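Local coordinates for diadenosine tetraphosphatase, putative (Trypanosoma brucei, PDB 2QJC), which binds two manganese ions and probably hydrolyses phosphate esters or anhydrides such as diadenosine tetraphosphate, at residues S77-H82 with S124-I129; V158-N163 with A179-N184. All coordinates share one frame; numbering follows the deposited sequence.

Contact 1 of 2, residues S77-H82 with S124-I129; sequences SVLGNH and SQLPHI. With PO4 (phosphate ion), chain D.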
# COMPACT_ATOMS: atom_id res chain seq x y z
N SER A 77 5.97 -0.05 -5.82
CA SER A 77 4.90 0.48 -4.99
C SER A 77 3.64 0.67 -5.80
O SER A 77 3.70 0.99 -7.00
CB SER A 77 5.28 1.83 -4.39
OG SER A 77 4.19 2.36 -3.65
N VAL A 78 2.48 0.46 -5.18
CA VAL A 78 1.25 0.72 -5.89
C VAL A 78 0.88 2.13 -5.50
O VAL A 78 1.51 2.74 -4.62
CB VAL A 78 0.11 -0.30 -5.56
CG1 VAL A 78 0.43 -1.64 -6.19
CG2 VAL A 78 -0.10 -0.43 -4.05
N LEU A 79 -0.14 2.67 -6.17
CA LEU A 79 -0.58 4.04 -5.90
C LEU A 79 -1.58 4.12 -4.76
O LEU A 79 -2.59 3.40 -4.77
CB LEU A 79 -1.21 4.62 -7.17
CG LEU A 79 -1.57 6.11 -7.15
CD1 LEU A 79 -0.32 6.94 -6.89
CD2 LEU A 79 -2.19 6.48 -8.49
N GLY A 80 -1.29 4.97 -3.78
CA GLY A 80 -2.19 5.15 -2.64
C GLY A 80 -3.14 6.31 -2.93
O GLY A 80 -2.93 7.03 -3.90
N ASN A 81 -4.18 6.52 -2.12
CA ASN A 81 -5.09 7.62 -2.44
C ASN A 81 -4.52 8.99 -2.09
O ASN A 81 -4.96 9.99 -2.65
CB ASN A 81 -6.47 7.43 -1.79
CG ASN A 81 -6.42 7.40 -0.29
OD1 ASN A 81 -7.18 8.11 0.37
ND2 ASN A 81 -5.54 6.58 0.25
N HIS A 82 -3.55 9.05 -1.19
CA HIS A 82 -2.93 10.32 -0.85
C HIS A 82 -1.94 10.66 -1.96
O HIS A 82 -1.74 11.83 -2.29
CB HIS A 82 -2.22 10.24 0.49
CG HIS A 82 -3.13 10.44 1.66
ND1 HIS A 82 -3.36 11.68 2.22
CD2 HIS A 82 -3.88 9.56 2.37
CE1 HIS A 82 -4.22 11.56 3.22
NE2 HIS A 82 -4.54 10.28 3.33
N SER A 124 4.13 9.29 -10.54
CA SER A 124 3.35 9.28 -11.76
C SER A 124 3.42 7.96 -12.53
O SER A 124 2.64 7.74 -13.45
CB SER A 124 3.82 10.43 -12.65
OG SER A 124 2.97 10.58 -13.77
N GLN A 125 4.34 7.08 -12.15
CA GLN A 125 4.47 5.80 -12.85
C GLN A 125 3.99 4.60 -12.04
O GLN A 125 4.13 3.46 -12.48
CB GLN A 125 5.93 5.59 -13.27
CG GLN A 125 6.92 5.61 -12.12
CD GLN A 125 8.36 5.75 -12.59
OE1 GLN A 125 8.86 4.92 -13.36
NE2 GLN A 125 9.04 6.79 -12.13
N LEU A 126 3.42 4.84 -10.86
CA LEU A 126 2.95 3.75 -10.01
C LEU A 126 1.65 3.10 -10.48
O LEU A 126 0.69 3.79 -10.81
CB LEU A 126 2.75 4.24 -8.57
CG LEU A 126 3.92 4.90 -7.83
CD1 LEU A 126 3.46 5.20 -6.41
CD2 LEU A 126 5.15 3.98 -7.81
N PRO A 127 1.60 1.76 -10.50
CA PRO A 127 0.39 1.06 -10.92
C PRO A 127 -0.55 1.00 -9.71
O PRO A 127 -0.18 1.42 -8.60
CB PRO A 127 0.91 -0.32 -11.31
CG PRO A 127 1.99 -0.55 -10.29
CD PRO A 127 2.70 0.81 -10.22
N HIS A 128 -1.76 0.49 -9.91
CA HIS A 128 -2.73 0.37 -8.83
C HIS A 128 -2.61 -1.00 -8.17
O HIS A 128 -2.85 -1.14 -6.97
CB HIS A 128 -4.14 0.54 -9.39
CG HIS A 128 -4.40 1.87 -10.02
ND1 HIS A 128 -4.63 3.02 -9.29
CD2 HIS A 128 -4.44 2.24 -11.33
CE1 HIS A 128 -4.81 4.03 -10.12
NE2 HIS A 128 -4.70 3.59 -11.36
N ILE A 129 -2.24 -1.99 -8.97
CA ILE A 129 -2.13 -3.36 -8.49
C ILE A 129 -0.86 -4.05 -8.98
O ILE A 129 -0.47 -3.88 -10.13
CB ILE A 129 -3.34 -4.19 -8.97
CG1 ILE A 129 -4.64 -3.56 -8.44
CG2 ILE A 129 -3.21 -5.64 -8.49
CD1 ILE A 129 -5.89 -4.12 -9.07
P PO4 D . -5.78 7.23 5.34
O1 PO4 D . -5.06 7.09 6.79
O2 PO4 D . -7.06 6.30 5.35
O3 PO4 D . -6.18 8.72 5.13
O4 PO4 D . -4.78 6.75 4.24
O HOH W 1 -3.71 0.72 -5.19
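L79 N donates to P127 O at 2.7 Å across this buried contact, which backs the GNH motif of the calcineurin-like metallophosphoesterase fold: G80, N81 and H82 follow directly, and N81 is a ligand of one manganese ion. The N-H...O angle is 136°, so the bond is short but bent. P127 O also receives a CA-H...O contact from V78 CA at 3.1 Å.

L79 lies against L126, P127 and H128. Its CB sits 3.7 Å from P127 O, next to the backbone bond. CG stands anti to the backbone N (chi1 -172°); beyond it the two methyls go separate ways: CD1 meets L126 CD1 at 4.2 Å, while CD2 lies obliquely by the H128 ring, 3.9 Å from H128 CE1. The leucine side chains cross at about a right angle, whereas L79 and H128 run side by side and point the same way. H128 ND1 is buried here with no partner in the model.

L126 in turn spreads over the end of strand 76-77, setting CD2 3.4 Å from S77 O and CD1 near V78 O, the oxygen that accepts from S77 OG. V78 packs CB and CG1 against H128 O.

G80 N-caps helix 81-91, and its N is hydrogen-bonded to D83 OD2. From the first turn of that helix H82 NE2 reaches a phosphate ion. Back at the joint, one water donates to both L79 O and H128 O, the latter at 2.7 Å.

Contact 2 of 2, residues V158-N163 with A179-N184; sequences VTTMRN and ATEETN. With PO4 (phosphate ion), chain D.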
# COMPACT_ATOMS: atom_id res chain seq x y z
N VAL A 158 -10.18 0.39 -5.47
CA VAL A 158 -8.91 -0.18 -5.05
C VAL A 158 -8.02 0.74 -4.21
O VAL A 158 -7.09 0.28 -3.55
CB VAL A 158 -8.09 -0.70 -6.26
CG1 VAL A 158 -8.85 -1.81 -6.98
CG2 VAL A 158 -7.79 0.45 -7.22
N THR A 159 -8.32 2.04 -4.21
CA THR A 159 -7.50 2.96 -3.42
C THR A 159 -8.20 3.55 -2.19
O THR A 159 -7.55 4.22 -1.38
CB THR A 159 -6.98 4.15 -4.27
OG1 THR A 159 -8.08 4.84 -4.87
CG2 THR A 159 -6.04 3.65 -5.35
N THR A 160 -9.50 3.29 -2.03
CA THR A 160 -10.23 3.86 -0.89
C THR A 160 -11.19 2.95 -0.11
O THR A 160 -11.68 3.35 0.95
CB THR A 160 -11.09 5.08 -1.32
OG1 THR A 160 -12.22 4.63 -2.08
CG2 THR A 160 -10.29 6.06 -2.16
N MSE A 161 -11.46 1.74 -0.59
CA MSE A 161 -12.43 0.88 0.09
C MSE A 161 -12.09 0.39 1.50
O MSE A 161 -10.96 -0.00 1.79
CB MSE A 161 -12.78 -0.33 -0.79
CG MSE A 161 -11.78 -1.49 -0.73
SE MSE A 161 -12.21 -2.93 -1.98
CE MSE A 161 -13.83 -3.60 -1.18
N ARG A 162 -13.10 0.43 2.37
CA ARG A 162 -12.97 -0.04 3.75
C ARG A 162 -14.04 -1.10 4.02
O ARG A 162 -13.81 -2.11 4.70
CB ARG A 162 -13.15 1.11 4.74
CG ARG A 162 -12.04 2.14 4.74
CD ARG A 162 -12.44 3.36 5.57
NE ARG A 162 -11.69 4.56 5.21
CZ ARG A 162 -10.47 4.84 5.66
NH1 ARG A 162 -9.85 4.00 6.48
NH2 ARG A 162 -9.87 5.96 5.28
N ASN A 163 -15.22 -0.87 3.44
CA ASN A 163 -16.37 -1.74 3.61
C ASN A 163 -17.04 -2.22 2.32
O ASN A 163 -16.85 -1.65 1.25
CB ASN A 163 -17.42 -1.02 4.47
CG ASN A 163 -17.12 -1.07 5.96
OD1 ASN A 163 -15.97 -1.22 6.38
ND2 ASN A 163 -18.16 -0.95 6.78
N ALA A 179 -18.71 -1.39 -2.86
CA ALA A 179 -17.49 -1.02 -2.15
C ALA A 179 -17.60 0.41 -1.67
O ALA A 179 -17.97 1.30 -2.44
CB ALA A 179 -16.28 -1.17 -3.07
N THR A 180 -17.29 0.66 -0.41
CA THR A 180 -17.36 2.02 0.09
C THR A 180 -16.21 2.41 1.03
O THR A 180 -15.71 1.59 1.80
CB THR A 180 -18.69 2.28 0.82
OG1 THR A 180 -18.74 3.65 1.25
CG2 THR A 180 -18.84 1.36 2.03
N GLU A 181 -15.79 3.66 0.93
CA GLU A 181 -14.72 4.20 1.76
C GLU A 181 -15.28 4.57 3.13
O GLU A 181 -14.56 4.59 4.12
CB GLU A 181 -14.13 5.44 1.09
CG GLU A 181 -13.27 6.29 1.99
CD GLU A 181 -12.72 7.50 1.26
OE1 GLU A 181 -13.45 8.04 0.40
OE2 GLU A 181 -11.57 7.90 1.55
N GLU A 182 -16.58 4.86 3.17
CA GLU A 182 -17.23 5.22 4.42
C GLU A 182 -17.56 3.97 5.23
O GLU A 182 -17.64 2.86 4.69
CB GLU A 182 -18.49 6.04 4.13
CG GLU A 182 -18.17 7.45 3.59
CD GLU A 182 -19.40 8.25 3.21
OE1 GLU A 182 -20.26 8.50 4.09
OE2 GLU A 182 -19.52 8.65 2.03
N THR A 183 -17.73 4.15 6.53
CA THR A 183 -18.04 3.03 7.41
C THR A 183 -19.39 3.23 8.11
O THR A 183 -19.85 2.35 8.84
CB THR A 183 -16.90 2.85 8.46
OG1 THR A 183 -17.23 1.79 9.36
CG2 THR A 183 -16.67 4.14 9.23
N ASN A 184 -20.03 4.37 7.86
CA ASN A 184 -21.32 4.67 8.47
C ASN A 184 -22.54 4.21 7.65
O ASN A 184 -23.68 4.53 8.01
CB ASN A 184 -21.44 6.17 8.77
CG ASN A 184 -21.14 7.04 7.56
OD1 ASN A 184 -21.25 6.60 6.41
ND2 ASN A 184 -20.79 8.30 7.81
P PO4 D . -5.78 7.23 5.34
O1 PO4 D . -5.06 7.09 6.79
O2 PO4 D . -7.06 6.30 5.35
O3 PO4 D . -6.18 8.72 5.13
O4 PO4 D . -4.78 6.75 4.24
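T180 O takes two backbone donors, R162 N at 2.9 Å and N163 N at 3.0 Å, both nearly straight at the hydrogen. N163 N comes in close to the line of the carbonyl bond, whereas R162 N is tilted out of the carbonyl plane. T180 N returns a bond to N163 O, closing an antiparallel hydrogen-bonded pair. Two residues, R162 and N163, thus face T180 alone: a classic beta bulge, where the chain passes from helix 155-160 into strand 163-166.

N163 and T180 put their side chains on one face of the sheet, with CB of N163 3.7 Å from T180 CG2. The amide of N163 is held from outside, OD1 by R208 and ND2 by G186 O. T180 OG1, anti to its own backbone N (chi1 -178°), accepts from E182 N in an ST turn that bends the chain away at the strand end.

R162 and E181 lie alongside each other, guanidinium and carboxylate planes only 8° apart, yet R162 NH2 and E181 OE2 are 4.5 Å apart, too far for a salt bridge. The guanidinium has other partners: R162 NH2 donates to phosphate O2 at 2.8 Å, and NH1 forms a salt bridge with D205. E181 instead lays CB 3.2 Å from T160 O, an oxygen that also accepts from H204 NE2 of a manganese ligand. E181 CD comes up to T160 CB.

M161, modelled as selenomethionine, touches A179 CB with its CE methyl. Strand 163-166 is the middle of a three-stranded antiparallel sheet, with 177-180 along one edge and 188-189 along the other, while T159 and T160 pack against N81 of helix 81-91.

How the contacts relate
Contact 1 closes before contact 2 opens along the chain, and their centres lie about 17 Å apart in the calcineurin-like phosphoesterase family region. Contact 1 joins the edge strand 76-77 of one mixed sheet to the loop leading into strand 129-132 of the other; contact 2 belongs to the small antiparallel sheet 163-166, 177-180 and 188-189. They meet where helix 155-160 lies beside helix 81-91. Both also reach the same phosphate, through H82 and R162, so the two regions converge at the manganese site in different roles: contact 1 supplies a metal ligand, N81, whereas contact 2 brings R162, whose side chain is about 6 Å from a manganese ion.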